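Putative electron transport related protein (Corynebacterium diphtheriae, PDB 4PQ1) is a DsbF homologue of the thioredoxin superfamily that probably acts as a thiol-disulfide oxidoreductase, making or breaking disulfide bonds in partner proteins. Local coordinates at residues A[47-52]-A[78-83]; A[65-70]-A[101-106]. One frame throughout, in Å; residues are numbered along the deposited sequence.

Contact 1: residues A[47-52]-A[78-83]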
loop_
_atom_site.group_PDB
_atom_site.type_symbol
_atom_site.label_atom_id
_atom_site.label_comp_id
_atom_site.label_asym_id
_atom_site.label_seq_id
_atom_site.Cartn_x
_atom_site.Cartn_y
_atom_site.Cartn_z
ATOM N N VAL A 47 7.329 5.070 -0.114
ATOM C CA VAL A 47 6.066 4.693 0.486
ATOM C C VAL A 47 5.513 3.420 -0.149
ATOM O O VAL A 47 5.296 3.358 -1.372
ATOM C CB VAL A 47 5.019 5.813 0.368
ATOM C CG1 VAL A 47 3.682 5.314 0.870
ATOM C CG2 VAL A 47 5.455 7.054 1.164
ATOM N N VAL A 48 5.295 2.402 0.687
ATOM C CA VAL A 48 4.696 1.163 0.213
ATOM C C VAL A 48 3.235 1.092 0.642
ATOM O O VAL A 48 2.937 0.937 1.832
ATOM C CB VAL A 48 5.455 -0.074 0.736
ATOM C CG1 VAL A 48 4.820 -1.345 0.211
ATOM C CG2 VAL A 48 6.912 -0.008 0.319
ATOM N N LEU A 49 2.336 1.222 -0.335
ATOM C CA LEU A 49 0.882 1.134 -0.106
ATOM C C LEU A 49 0.393 -0.293 -0.225
ATOM O O LEU A 49 0.733 -1.004 -1.181
ATOM C CB LEU A 49 0.112 1.987 -1.119
ATOM C CG LEU A 49 0.412 3.465 -1.247
ATOM C CD1 LEU A 49 -0.237 3.966 -2.520
ATOM C CD2 LEU A 49 -0.123 4.183 -0.022
ATOM N N ASN A 50 -0.440 -0.697 0.723
ATOM C CA ASN A 50 -0.972 -2.046 0.752
ATOM C C ASN A 50 -2.434 -2.036 1.146
ATOM O O ASN A 50 -2.796 -1.568 2.232
ATOM C CB ASN A 50 -0.162 -2.916 1.716
ATOM C CG ASN A 50 -0.739 -4.298 1.871
ATOM O OD1 ASN A 50 -1.346 -4.597 2.889
ATOM N ND2 ASN A 50 -0.567 -5.148 0.859
ATOM N N ALA A 51 -3.276 -2.506 0.230
ATOM C CA ALA A 51 -4.702 -2.664 0.497
ATOM C C ALA A 51 -4.941 -4.025 1.135
ATOM O O ALA A 51 -4.503 -5.057 0.610
ATOM C CB ALA A 51 -5.508 -2.522 -0.774
ATOM N N TRP A 52 -5.631 -4.025 2.270
ATOM C CA TRP A 52 -5.763 -5.226 3.077
ATOM C C TRP A 52 -7.063 -5.197 3.867
ATOM O O TRP A 52 -7.730 -4.166 3.934
ATOM C CB TRP A 52 -4.576 -5.348 4.038
ATOM C CG TRP A 52 -4.597 -4.320 5.159
ATOM C CD1 TRP A 52 -4.122 -3.038 5.112
ATOM C CD2 TRP A 52 -5.125 -4.500 6.485
ATOM N NE1 TRP A 52 -4.314 -2.411 6.331
ATOM C CE2 TRP A 52 -4.930 -3.290 7.187
ATOM C CE3 TRP A 52 -5.723 -5.571 7.150
ATOM C CZ2 TRP A 52 -5.335 -3.120 8.519
ATOM C CZ3 TRP A 52 -6.128 -5.400 8.479
ATOM C CH2 TRP A 52 -5.925 -4.184 9.147
ATOM N N THR A 78 8.230 4.218 4.702
ATOM C CA THR A 78 7.154 3.663 5.512
ATOM C C THR A 78 6.227 2.790 4.675
ATOM O O THR A 78 6.092 2.988 3.464
ATOM C CB THR A 78 6.306 4.782 6.168
ATOM O OG1 THR A 78 5.444 4.218 7.162
ATOM C CG2 THR A 78 5.431 5.479 5.129
ATOM N N VAL A 79 5.587 1.821 5.323
ATOM C CA VAL A 79 4.431 1.161 4.734
ATOM C C VAL A 79 3.201 1.953 5.167
ATOM O O VAL A 79 3.167 2.492 6.272
ATOM C CB VAL A 79 4.313 -0.322 5.175
ATOM C CG1 VAL A 79 3.044 -0.961 4.614
ATOM C CG2 VAL A 79 5.555 -1.114 4.731
ATOM N N VAL A 80 2.221 2.072 4.281
ATOM C CA VAL A 80 0.913 2.621 4.645
ATOM C C VAL A 80 -0.192 1.689 4.191
ATOM O O VAL A 80 -0.340 1.425 3.005
ATOM C CB VAL A 80 0.668 3.999 4.028
ATOM C CG1 VAL A 80 -0.760 4.446 4.338
ATOM C CG2 VAL A 80 1.674 4.990 4.566
ATOM N N GLY A 81 -0.964 1.167 5.136
ATOM C CA GLY A 81 -2.002 0.226 4.788
ATOM C C GLY A 81 -3.241 0.954 4.344
ATOM O O GLY A 81 -3.520 2.080 4.773
ATOM N N ILE A 82 -3.994 0.314 3.467
ATOM C CA ILE A 82 -5.307 0.822 3.105
ATOM C C ILE A 82 -6.315 -0.278 3.447
ATOM O O ILE A 82 -6.507 -1.228 2.692
ATOM C CB ILE A 82 -5.375 1.218 1.616
ATOM C CG1 ILE A 82 -4.338 2.302 1.322
ATOM C CG2 ILE A 82 -6.772 1.692 1.224
ATOM C CD1 ILE A 82 -4.262 2.688 -0.128
ATOM N N ASN A 83 -6.942 -0.145 4.606
ATOM C CA ASN A 83 -7.858 -1.159 5.123
ATOM C C ASN A 83 -9.199 -1.049 4.411
ATOM O O ASN A 83 -9.902 -0.037 4.547
ATOM C CB ASN A 83 -7.978 -0.985 6.642
ATOM C CG ASN A 83 -8.994 -1.922 7.287
ATOM O OD1 ASN A 83 -9.906 -1.462 7.963
ATOM N ND2 ASN A 83 -8.841 -3.225 7.082
#
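W52 and N83 end two neighbouring parallel strands and pack on the same side of the sheet. W52 CG stands between the backbone N and the carbonyl carbon (chi1 71°), and the second torsion then turns a face of the indole to N83. There N83 CA sits 4.1 Å from the centroid of the W52 five-membered ring, a CH-pi contact, while N83 ND2 lies over the six-membered ring, 3.7 Å from W52 CH2, with the amide and indole planes 38° apart. ND2 makes a weak bond to W52 O but a stronger one to D86, an asparagine thus serving ring and polar partner together. G81, lacking a side chain, lets the indole edge draw near, its CA 3.8 Å from W52 NE1, which itself donates to S105.

I82 points to the opposite face. Its backbone O accepts W52 N at 3.0 Å, continuing the parallel ladder begun by V48 N and T78 O at 2.9 Å. Its branched side chain suits an extended strand: CB lies beside A51 CB, and CD1 reaches L49 CD2 at 4.4 Å.

The two strands belong to the beta-alpha-beta unit of a thioredoxin-like fold, between strands 127-131 and 105-107. Helices 63-73 and 89-98 pack on the V48, N50 and W52 face; W52 also touches the CxxC pair, C56 and C59, disulfide-bonded here.

Contact 2: residues A[65-70]-A[101-106]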
loop_
_atom_site.group_PDB
_atom_site.type_symbol
_atom_site.label_atom_id
_atom_site.label_comp_id
_atom_site.label_asym_id
_atom_site.label_seq_id
_atom_site.Cartn_x
_atom_site.Cartn_y
_atom_site.Cartn_z
ATOM N N ASP A 65 5.445 -10.038 6.556
ATOM C CA ASP A 65 6.424 -9.586 5.583
ATOM C C ASP A 65 6.328 -8.079 5.381
ATOM O O ASP A 65 7.345 -7.388 5.278
ATOM C CB ASP A 65 6.237 -10.332 4.260
ATOM C CG ASP A 65 7.023 -11.637 4.213
ATOM O OD1 ASP A 65 7.549 -12.070 5.267
ATOM O OD2 ASP A 65 7.126 -12.237 3.123
ATOM N N LEU A 66 5.109 -7.561 5.342
ATOM C CA LEU A 66 4.931 -6.126 5.201
ATOM C C LEU A 66 5.502 -5.426 6.432
ATOM O O LEU A 66 6.063 -4.349 6.326
ATOM C CB LEU A 66 3.455 -5.783 4.999
ATOM C CG LEU A 66 2.837 -6.251 3.675
ATOM C CD1 LEU A 66 1.327 -6.241 3.785
ATOM C CD2 LEU A 66 3.263 -5.339 2.560
ATOM N N GLN A 67 5.382 -6.056 7.596
ATOM C CA GLN A 67 5.990 -5.514 8.807
ATOM C C GLN A 67 7.499 -5.472 8.634
ATOM O O GLN A 67 8.166 -4.530 9.052
ATOM C CB GLN A 67 5.620 -6.348 10.048
ATOM C CG GLN A 67 6.149 -5.760 11.365
ATOM C CD GLN A 67 5.659 -4.338 11.607
ATOM O OE1 GLN A 67 4.582 -3.951 11.144
ATOM N NE2 GLN A 67 6.440 -3.558 12.339
ATOM N N GLU A 68 8.029 -6.504 7.998
ATOM C CA GLU A 68 9.459 -6.629 7.792
ATOM C C GLU A 68 9.977 -5.482 6.919
ATOM O O GLU A 68 10.918 -4.773 7.287
ATOM C CB GLU A 68 9.752 -7.979 7.151
ATOM C CG GLU A 68 11.203 -8.336 7.045
ATOM C CD GLU A 68 11.377 -9.695 6.411
ATOM O OE1 GLU A 68 10.550 -10.597 6.696
ATOM O OE2 GLU A 68 12.330 -9.849 5.616
ATOM N N VAL A 69 9.329 -5.307 5.771
ATOM C CA VAL A 69 9.605 -4.218 4.836
ATOM C C VAL A 69 9.524 -2.862 5.515
ATOM O O VAL A 69 10.389 -2.017 5.315
ATOM C CB VAL A 69 8.621 -4.250 3.646
ATOM C CG1 VAL A 69 8.817 -3.041 2.736
ATOM C CG2 VAL A 69 8.791 -5.528 2.855
ATOM N N HIS A 70 8.492 -2.657 6.325
ATOM C CA HIS A 70 8.335 -1.391 7.042
ATOM C C HIS A 70 9.562 -1.082 7.875
ATOM O O HIS A 70 10.076 0.038 7.868
ATOM C CB HIS A 70 7.114 -1.417 7.943
ATOM C CG HIS A 70 6.901 -0.144 8.696
ATOM N ND1 HIS A 70 6.574 1.042 8.075
ATOM C CD2 HIS A 70 6.973 0.134 10.019
ATOM C CE1 HIS A 70 6.465 1.996 8.979
ATOM N NE2 HIS A 70 6.699 1.471 10.170
ATOM N N ILE A 101 1.641 -5.004 14.226
ATOM C CA ILE A 101 1.765 -4.131 13.069
ATOM C C ILE A 101 1.956 -2.701 13.554
ATOM O O ILE A 101 1.089 -2.156 14.224
ATOM C CB ILE A 101 0.512 -4.208 12.169
ATOM C CG1 ILE A 101 0.236 -5.650 11.712
ATOM C CG2 ILE A 101 0.609 -3.246 11.006
ATOM C CD1 ILE A 101 1.448 -6.421 11.285
ATOM N N THR A 102 3.080 -2.077 13.221
ATOM C CA THR A 102 3.353 -0.762 13.777
ATOM C C THR A 102 3.227 0.362 12.766
ATOM O O THR A 102 3.447 1.524 13.113
ATOM C CB THR A 102 4.753 -0.695 14.396
ATOM O OG1 THR A 102 5.735 -0.839 13.369
ATOM C CG2 THR A 102 4.930 -1.808 15.407
ATOM N N TYR A 103 2.861 0.033 11.526
ATOM C CA TYR A 103 2.679 1.072 10.509
ATOM C C TYR A 103 1.215 1.510 10.366
ATOM O O TYR A 103 0.292 0.735 10.667
ATOM C CB TYR A 103 3.242 0.603 9.167
ATOM C CG TYR A 103 2.665 -0.668 8.592
ATOM C CD1 TYR A 103 1.487 -0.649 7.848
ATOM C CD2 TYR A 103 3.325 -1.880 8.743
ATOM C CE1 TYR A 103 0.968 -1.812 7.293
ATOM C CE2 TYR A 103 2.815 -3.046 8.191
ATOM C CZ TYR A 103 1.640 -3.002 7.466
ATOM O OH TYR A 103 1.128 -4.147 6.914
ATOM N N PRO A 104 0.993 2.761 9.916
ATOM C CA PRO A 104 -0.372 3.293 9.905
ATOM C C PRO A 104 -1.202 2.731 8.762
ATOM O O PRO A 104 -0.637 2.278 7.758
ATOM C CB PRO A 104 -0.154 4.791 9.720
ATOM C CG PRO A 104 1.070 4.868 8.875
ATOM C CD PRO A 104 1.940 3.695 9.269
ATOM N N SER A 105 -2.523 2.742 8.929
ATOM C CA SER A 105 -3.440 2.356 7.867
ATOM C C SER A 105 -4.495 3.430 7.694
ATOM O O SER A 105 -4.966 4.010 8.669
ATOM C CB SER A 105 -4.122 1.010 8.161
ATOM O OG SER A 105 -3.298 -0.094 7.820
ATOM N N ILE A 106 -4.852 3.704 6.447
ATOM C CA ILE A 106 -6.034 4.496 6.179
ATOM C C ILE A 106 -7.263 3.604 6.282
ATOM O O ILE A 106 -7.321 2.542 5.656
ATOM C CB ILE A 106 -5.972 5.148 4.796
ATOM C CG1 ILE A 106 -4.801 6.130 4.746
ATOM C CG2 ILE A 106 -7.292 5.821 4.470
ATOM C CD1 ILE A 106 -4.711 6.860 3.452
#
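Q67 reaches from its helix to T102 through both ends of its amide. Q67 NE2 donates to T102 OG1 at 3.0 Å, a nearly straight bond (166° at the hydrogen) with the hydroxyl close to the amide plane. In return T102 N donates to Q67 OE1 at 3.2 Å, rising above the carbonyl plane. The glutamine has the length this needs: a bend at chi2 (58°) turns CD out of an extended course, and its side chain crosses that of T102 at about a right angle. T102, small and at the surface, offers a backbone N-H and a hydroxyl to the one amide.

Aromatic contacts centre on Y103. Its CB sits squarely over the H70 imidazole, 3.5 Å from the centroid, a CH-pi contact; the two rings themselves meet obliquely. H70 ND1 accepts a bond from V79 N of strand 77-83, which helps to fix the turn of the ring and is consistent with a neutral imidazole that has its proton on NE2. The phenol slides past the Q67 amide with the planes almost parallel, 8° apart, and Q67 OE1 lies 3.4 Å from Y103 CD2. I101 CG2 lies over the centre of the tyrosine ring.

L66 packs against the far end of Y103, its CB 4.1 Å from Y103 CZ; CB and CD1 also lie against the hydroxyl oxygen, a van der Waals contact.

The chemistry is therefore graded: two hydrogen bonds of the Q67 amide tie the more open edge of helix 63-73 to the chain leading into strand 105-107, while tyrosine fills the buried side with carbon and ring contacts against helix and sheet.

In the fold
Contact 1 lies near the centre of the chain and is wholly buried, whereas contact 2 sits farther out, with T102 exposed. The chemistry follows: strand pairing in 47-52 with 78-83 is a regular backbone ladder flanked mostly by apolar side chains, with N50, T78 and N83 as polar exceptions, but 65-70 meets 101-106 through side-chain bonds and aromatic packing. Both reach the same sheet. G81 is the seam, with its N 2.9 Å from P104 O and its O 2.7 Å from I106 N, probable hydrogen bonds that align strand 105-107 beside strand 77-83. Helix 63-73 of contact 2 belongs to the connection between the two strands of contact 1, and its L66 packs against the N50 side chain.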